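Local coordinates for 3-oxoacyl-[acyl-carrier-protein] synthase 3 (Pseudomonas aeruginosa, PDB 2X3E) that probably catalyses the first condensation of fatty acid synthesis, joining two carbons from malonyl-ACP to the acetyl group of acetyl-CoA to give acetoacetyl-ACP, at residues L25-I36 and P148-L156. The protein carries 1 engineered substitution. Numbering follows the deposited sequence.
Sequences LAAELDTSDAWI and PADRSTRAL
The end of helix 22-28, the turn after it and the first turn of helix 33-40 line one side of helix 151-156, the backbones coming nearest at I36 and A155, 5.8 Å between CA atoms. At one end R154 grips the carboxylate of E28 end-on: NH1 reaches OE2 at 2.8 Å and NH2 reaches OE1 at 3.2 Å. The carboxylate and guanidinium planes are 57° apart, and both nitrogens approach from above the carboxylate plane. R154 NH1 also donates to P148 O (2.9 Å), which ties the guanidinium to the loop ahead of helix 151-156; a bend at chi3 (64°) turns it that way. L25 CD1 lies over the centre of one face of the R154 guanidinium, and L25 CD2 packs on A155 CA at 3.6 Å. A155 CB in turn meets I36 CG2, while L29 CD1 rests against R151 CA. At the other end the extended R151 chain runs over one face of the W35 indole, a CH-pi contact with CD 4.0 Å from the six-membered ring centroid. The R151 guanidinium stands nearly perpendicular to the ring (88°), an off-centre cation-pi pair, and S152 OG lies at the ring edge. In this thiolase-like fold, the contact joins helices 22-28 and 33-40 to the segment between strands 133-140 and 160-169, where L156 is backbone hydrogen-bonded to N280, a predicted active-site residue.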
ATOM      1  N   LEU A  25      21.365 -25.768  -3.956  1.00 30.00           N
ATOM      2  CA  LEU A  25      21.379 -25.180  -2.620  1.00 30.03           C
ATOM      3  C   LEU A  25      22.238 -25.990  -1.651  1.00 31.19           C
ATOM      4  O   LEU A  25      22.970 -25.417  -0.842  1.00 31.68           O
ATOM      5  CB  LEU A  25      19.949 -25.037  -2.076  1.00 28.66           C
ATOM      6  CG  LEU A  25      19.777 -24.214  -0.795  1.00 28.70           C
ATOM      7  CD1 LEU A  25      20.364 -22.817  -0.952  1.00 29.48           C
ATOM      8  CD2 LEU A  25      18.303 -24.122  -0.421  1.00 27.64           C
ATOM      9  N   ALA A  26      22.153 -27.316  -1.743  1.00 32.12           N
ATOM     10  CA  ALA A  26      22.966 -28.206  -0.917  1.00 33.84           C
ATOM     11  C   ALA A  26      24.461 -28.018  -1.177  1.00 35.74           C
ATOM     12  O   ALA A  26      25.266 -28.036  -0.242  1.00 36.99           O
ATOM     13  CB  ALA A  26      22.573 -29.663  -1.154  1.00 34.20           C
ATOM     14  N   ALA A  27      24.827 -27.844  -2.445  1.00 36.59           N
ATOM     15  CA  ALA A  27      26.227 -27.648  -2.825  1.00 38.50           C
ATOM     16  C   ALA A  27      26.748 -26.307  -2.319  1.00 38.93           C
ATOM     17  O   ALA A  27      27.864 -26.214  -1.800  1.00 40.09           O
ATOM     18  CB  ALA A  27      26.386 -27.738  -4.340  1.00 39.06           C
ATOM     19  N   GLU A  28      25.919 -25.279  -2.459  1.00 38.04           N
ATOM     20  CA  GLU A  28      26.284 -23.917  -2.091  1.00 38.82           C
ATOM     21  C   GLU A  28      26.486 -23.742  -0.581  1.00 39.46           C
ATOM     22  O   GLU A  28      27.415 -23.059  -0.153  1.00 40.61           O
ATOM     23  CB  GLU A  28      25.213 -22.943  -2.595  1.00 37.49           C
ATOM     24  CG  GLU A  28      25.696 -21.520  -2.729  1.00 38.91           C
ATOM     25  CD  GLU A  28      24.613 -20.572  -3.209  1.00 38.83           C
ATOM     26  OE1 GLU A  28      23.762 -20.974  -4.030  1.00 37.74           O
ATOM     27  OE2 GLU A  28      24.615 -19.412  -2.750  1.00 40.79           O
ATOM     28  N   LEU A  29      25.623 -24.370   0.215  1.00 39.34           N
ATOM     29  CA  LEU A  29      25.613 -24.176   1.667  1.00 40.07           C
ATOM     30  C   LEU A  29      26.065 -25.412   2.450  1.00 41.68           C
ATOM     31  O   LEU A  29      25.849 -25.497   3.663  1.00 41.86           O
ATOM     32  CB  LEU A  29      24.208 -23.754   2.116  1.00 38.57           C
ATOM     33  CG  LEU A  29      23.645 -22.513   1.413  1.00 37.55           C
ATOM     34  CD1 LEU A  29      22.250 -22.199   1.911  1.00 35.97           C
ATOM     35  CD2 LEU A  29      24.561 -21.319   1.610  1.00 38.74           C
ATOM     36  N   ASP A  30      26.693 -26.361   1.758  1.00 53.43           N
ATOM     37  CA  ASP A  30      27.240 -27.563   2.390  1.00 56.41           C
ATOM     38  C   ASP A  30      26.214 -28.281   3.268  1.00 56.89           C
ATOM     39  O   ASP A  30      26.508 -28.648   4.405  1.00 58.54           O
ATOM     40  CB  ASP A  30      28.488 -27.207   3.206  1.00 58.32           C
ATOM     41  CG  ASP A  30      29.510 -26.421   2.399  1.00 59.05           C
ATOM     42  OD1 ASP A  30      29.629 -26.662   1.176  1.00 59.39           O
ATOM     43  OD2 ASP A  30      30.197 -25.562   2.991  1.00 60.34           O
ATOM     44  N   THR A  31      25.010 -28.463   2.731  1.00 56.02           N
ATOM     45  CA  THR A  31      23.957 -29.230   3.399  1.00 56.62           C
ATOM     46  C   THR A  31      23.539 -30.398   2.488  1.00 57.55           C
ATOM     47  O   THR A  31      24.354 -30.865   1.687  1.00 58.35           O
ATOM     48  CB  THR A  31      22.762 -28.328   3.817  1.00 54.67           C
ATOM     49  OG1 THR A  31      21.798 -29.103   4.541  1.00 54.70           O
ATOM     50  CG2 THR A  31      22.100 -27.682   2.608  1.00 52.27           C
ATOM     51  N   SER A  32      22.293 -30.867   2.608  1.00 57.51           N
ATOM     52  CA  SER A  32      21.836 -32.051   1.879  0.50 58.29           C
ATOM     53  C   SER A  32      20.440 -31.867   1.294  1.00 56.66           C
ATOM     54  O   SER A  32      19.657 -31.037   1.771  1.00 55.30           O
ATOM     55  CB  SER A  32      21.841 -33.270   2.806  0.50 60.32           C
ATOM     56  OG  SER A  32      20.843 -33.156   3.807  0.50 59.91           O
ATOM     57  N   ASP A  33      20.140 -32.659   0.266  1.00 57.42           N
ATOM     58  CA  ASP A  33      18.830 -32.651  -0.391  1.00 56.61           C
ATOM     59  C   ASP A  33      17.732 -33.051   0.592  1.00 57.21           C
ATOM     60  O   ASP A  33      16.663 -32.437   0.628  1.00 55.95           O
ATOM     61  CB  ASP A  33      18.839 -33.611  -1.590  1.00 57.17           C
ATOM     62  CG  ASP A  33      17.456 -33.824  -2.195  1.00 56.06           C
ATOM     63  OD1 ASP A  33      16.691 -32.846  -2.327  1.00 54.29           O
ATOM     64  OD2 ASP A  33      17.141 -34.980  -2.552  1.00 57.62           O
ATOM     65  N   ALA A  34      18.017 -34.082   1.380  1.00 59.86           N
ATOM     66  CA  ALA A  34      17.094 -34.589   2.391  1.00 60.89           C
ATOM     67  C   ALA A  34      16.562 -33.476   3.302  1.00 60.15           C
ATOM     68  O   ALA A  34      15.347 -33.270   3.395  1.00 59.07           O
ATOM     69  CB  ALA A  34      17.784 -35.663   3.217  1.00 63.28           C
ATOM     70  N   TRP A  35      17.481 -32.763   3.955  1.00 61.04           N
ATOM     71  CA  TRP A  35      17.143 -31.673   4.885  1.00 60.38           C
ATOM     72  C   TRP A  35      16.186 -30.646   4.278  1.00 58.18           C
ATOM     73  O   TRP A  35      15.244 -30.195   4.937  1.00 57.57           O
ATOM     74  CB  TRP A  35      18.420 -30.959   5.346  1.00 61.19           C
ATOM     75  CG  TRP A  35      18.221 -30.069   6.537  1.00 61.39           C
ATOM     76  CD1 TRP A  35      18.419 -30.401   7.847  1.00 63.46           C
ATOM     77  CD2 TRP A  35      17.785 -28.704   6.529  1.00 59.97           C
ATOM     78  NE1 TRP A  35      18.132 -29.329   8.656  1.00 62.89           N
ATOM     79  CE2 TRP A  35      17.737 -28.274   7.874  1.00 60.79           C
ATOM     80  CE3 TRP A  35      17.425 -27.803   5.519  1.00 58.40           C
ATOM     81  CZ2 TRP A  35      17.348 -26.981   8.235  1.00 59.56           C
ATOM     82  CZ3 TRP A  35      17.037 -26.513   5.879  1.00 57.10           C
ATOM     83  CH2 TRP A  35      17.004 -26.119   7.226  1.00 57.71           C
ATOM     84  N   ILE A  36      16.440 -30.280   3.026  1.00 56.99           N
ATOM     85  CA  ILE A  36      15.660 -29.248   2.349  1.00 54.97           C
ATOM     86  C   ILE A  36      14.217 -29.705   2.110  1.00 54.28           C
ATOM     87  O   ILE A  36      13.276 -28.958   2.379  1.00 53.18           O
ATOM     88  CB  ILE A  36      16.303 -28.848   1.001  1.00 54.17           C
ATOM     89  CG1 ILE A  36      17.712 -28.276   1.215  1.00 54.89           C
ATOM     90  CG2 ILE A  36      15.437 -27.830   0.293  1.00 52.05           C
ATOM     91  CD1 ILE A  36      18.556 -28.257  -0.042  1.00 54.49           C
ATOM     92  N   PRO A 148      22.366 -14.917   2.167  1.00 26.96           N
ATOM     93  CA  PRO A 148      22.992 -15.965   1.345  1.00 27.96           C
ATOM     94  C   PRO A 148      23.381 -17.224   2.119  1.00 28.91           C
ATOM     95  O   PRO A 148      23.399 -18.311   1.545  1.00 29.44           O
ATOM     96  CB  PRO A 148      24.259 -15.283   0.808  1.00 28.93           C
ATOM     97  CG  PRO A 148      23.950 -13.845   0.821  1.00 28.45           C
ATOM     98  CD  PRO A 148      23.041 -13.618   1.990  1.00 27.11           C
ATOM     99  N   ALA A 149      23.695 -17.069   3.403  1.00 29.63           N
ATOM    100  CA  ALA A 149      24.193 -18.171   4.229  1.00 30.67           C
ATOM    101  C   ALA A 149      23.085 -18.915   4.976  1.00 30.56           C
ATOM    102  O   ALA A 149      23.364 -19.897   5.664  1.00 31.42           O
ATOM    103  CB  ALA A 149      25.208 -17.640   5.219  1.00 31.69           C
ATOM    104  N   ASP A 150      21.838 -18.459   4.846  1.00 29.59           N
ATOM    105  CA  ASP A 150      20.729 -19.025   5.612  1.00 29.47           C
ATOM    106  C   ASP A 150      19.995 -20.122   4.837  1.00 29.21           C
ATOM    107  O   ASP A 150      19.212 -19.837   3.928  1.00 28.42           O
ATOM    108  CB  ASP A 150      19.740 -17.932   6.013  1.00 28.64           C
ATOM    109  CG  ASP A 150      18.744 -18.409   7.047  1.00 29.64           C
ATOM    110  OD1 ASP A 150      17.607 -18.760   6.672  1.00 28.02           O
ATOM    111  OD2 ASP A 150      19.126 -18.467   8.242  1.00 34.09           O
ATOM    112  N   ARG A 151      20.221 -21.373   5.225  1.00 29.95           N
ATOM    113  CA  ARG A 151      19.644 -22.503   4.501  1.00 30.15           C
ATOM    114  C   ARG A 151      18.129 -22.644   4.684  1.00 28.70           C
ATOM    115  O   ARG A 151      17.449 -23.078   3.762  1.00 28.43           O
ATOM    116  CB  ARG A 151      20.354 -23.809   4.865  1.00 31.76           C
ATOM    117  CG  ARG A 151      20.094 -24.327   6.260  1.00 33.81           C
ATOM    118  CD  ARG A 151      20.907 -25.589   6.510  1.00 37.25           C
ATOM    119  NE  ARG A 151      20.732 -26.108   7.867  1.00 39.89           N
ATOM    120  CZ  ARG A 151      21.663 -26.126   8.824  1.00 42.86           C
ATOM    121  NH1 ARG A 151      22.890 -25.649   8.616  1.00 44.71           N
ATOM    122  NH2 ARG A 151      21.363 -26.635  10.014  1.00 43.89           N
ATOM    123  N   SER A 152      17.609 -22.273   5.855  1.00 28.14           N
ATOM    124  CA  SER A 152      16.169 -22.406   6.141  1.00 27.19           C
ATOM    125  C   SER A 152      15.291 -21.529   5.252  1.00 25.61           C
ATOM    126  O   SER A 152      14.310 -22.014   4.675  1.00 25.53           O
ATOM    127  CB  SER A 152      15.866 -22.091   7.611  1.00 27.39           C
ATOM    128  OG  SER A 152      16.468 -23.041   8.464  1.00 29.28           O
ATOM    129  N   THR A 153      15.616 -20.243   5.152  1.00 24.40           N
ATOM    130  CA  THR A 153      14.821 -19.331   4.326  1.00 22.93           C
ATOM    131  C   THR A 153      15.062 -19.545   2.833  1.00 22.34           C
ATOM    132  O   THR A 153      14.126 -19.480   2.040  1.00 21.47           O
ATOM    133  CB  THR A 153      15.052 -17.838   4.670  1.00 22.57           C
ATOM    134  OG1 THR A 153      16.448 -17.527   4.596  1.00 22.96           O
ATOM    135  CG2 THR A 153      14.520 -17.515   6.061  1.00 22.77           C
ATOM    136  N   ARG A 154      16.309 -19.799   2.447  1.00 22.69           N
ATOM    137  CA  ARG A 154      16.620 -20.061   1.041  1.00 22.59           C
ATOM    138  C   ARG A 154      15.991 -21.362   0.529  1.00 22.75           C
ATOM    139  O   ARG A 154      15.664 -21.470  -0.652  1.00 22.41           O
ATOM    140  CB  ARG A 154      18.129 -20.052   0.808  1.00 23.44           C
ATOM    141  CG  ARG A 154      18.732 -18.664   0.982  1.00 23.22           C
ATOM    142  CD  ARG A 154      20.146 -18.606   0.477  1.00 24.05           C
ATOM    143  NE  ARG A 154      20.198 -18.850  -0.961  1.00 23.69           N
ATOM    144  CZ  ARG A 154      21.287 -19.225  -1.628  1.00 24.34           C
ATOM    145  NH1 ARG A 154      22.444 -19.405  -1.000  1.00 26.14           N
ATOM    146  NH2 ARG A 154      21.212 -19.428  -2.936  1.00 24.24           N
ATOM    147  N   ALA A 155      15.806 -22.334   1.422  1.00 23.20           N
ATOM    148  CA  ALA A 155      15.110 -23.576   1.072  1.00 23.55           C
ATOM    149  C   ALA A 155      13.609 -23.358   0.832  1.00 22.52           C
ATOM    150  O   ALA A 155      12.991 -24.100   0.070  1.00 22.82           O
ATOM    151  CB  ALA A 155      15.323 -24.630   2.156  1.00 24.31           C
ATOM    152  N   LEU A 156      13.032 -22.338   1.464  1.00 21.87           N
ATOM    153  CA  LEU A 156      11.582 -22.137   1.461  1.00 21.07           C
ATOM    154  C   LEU A 156      11.108 -21.140   0.399  1.00 20.19           C
ATOM    155  O   LEU A 156      10.129 -21.396  -0.310  1.00 19.37           O
ATOM    156  CB  LEU A 156      11.130 -21.659   2.849  1.00 21.00           C
ATOM    157  CG  LEU A 156       9.646 -21.363   3.085  1.00 20.51           C
ATOM    158  CD1 LEU A 156       8.804 -22.595   2.808  1.00 20.69           C
ATOM    159  CD2 LEU A 156       9.435 -20.874   4.520  1.00 20.91           C
TER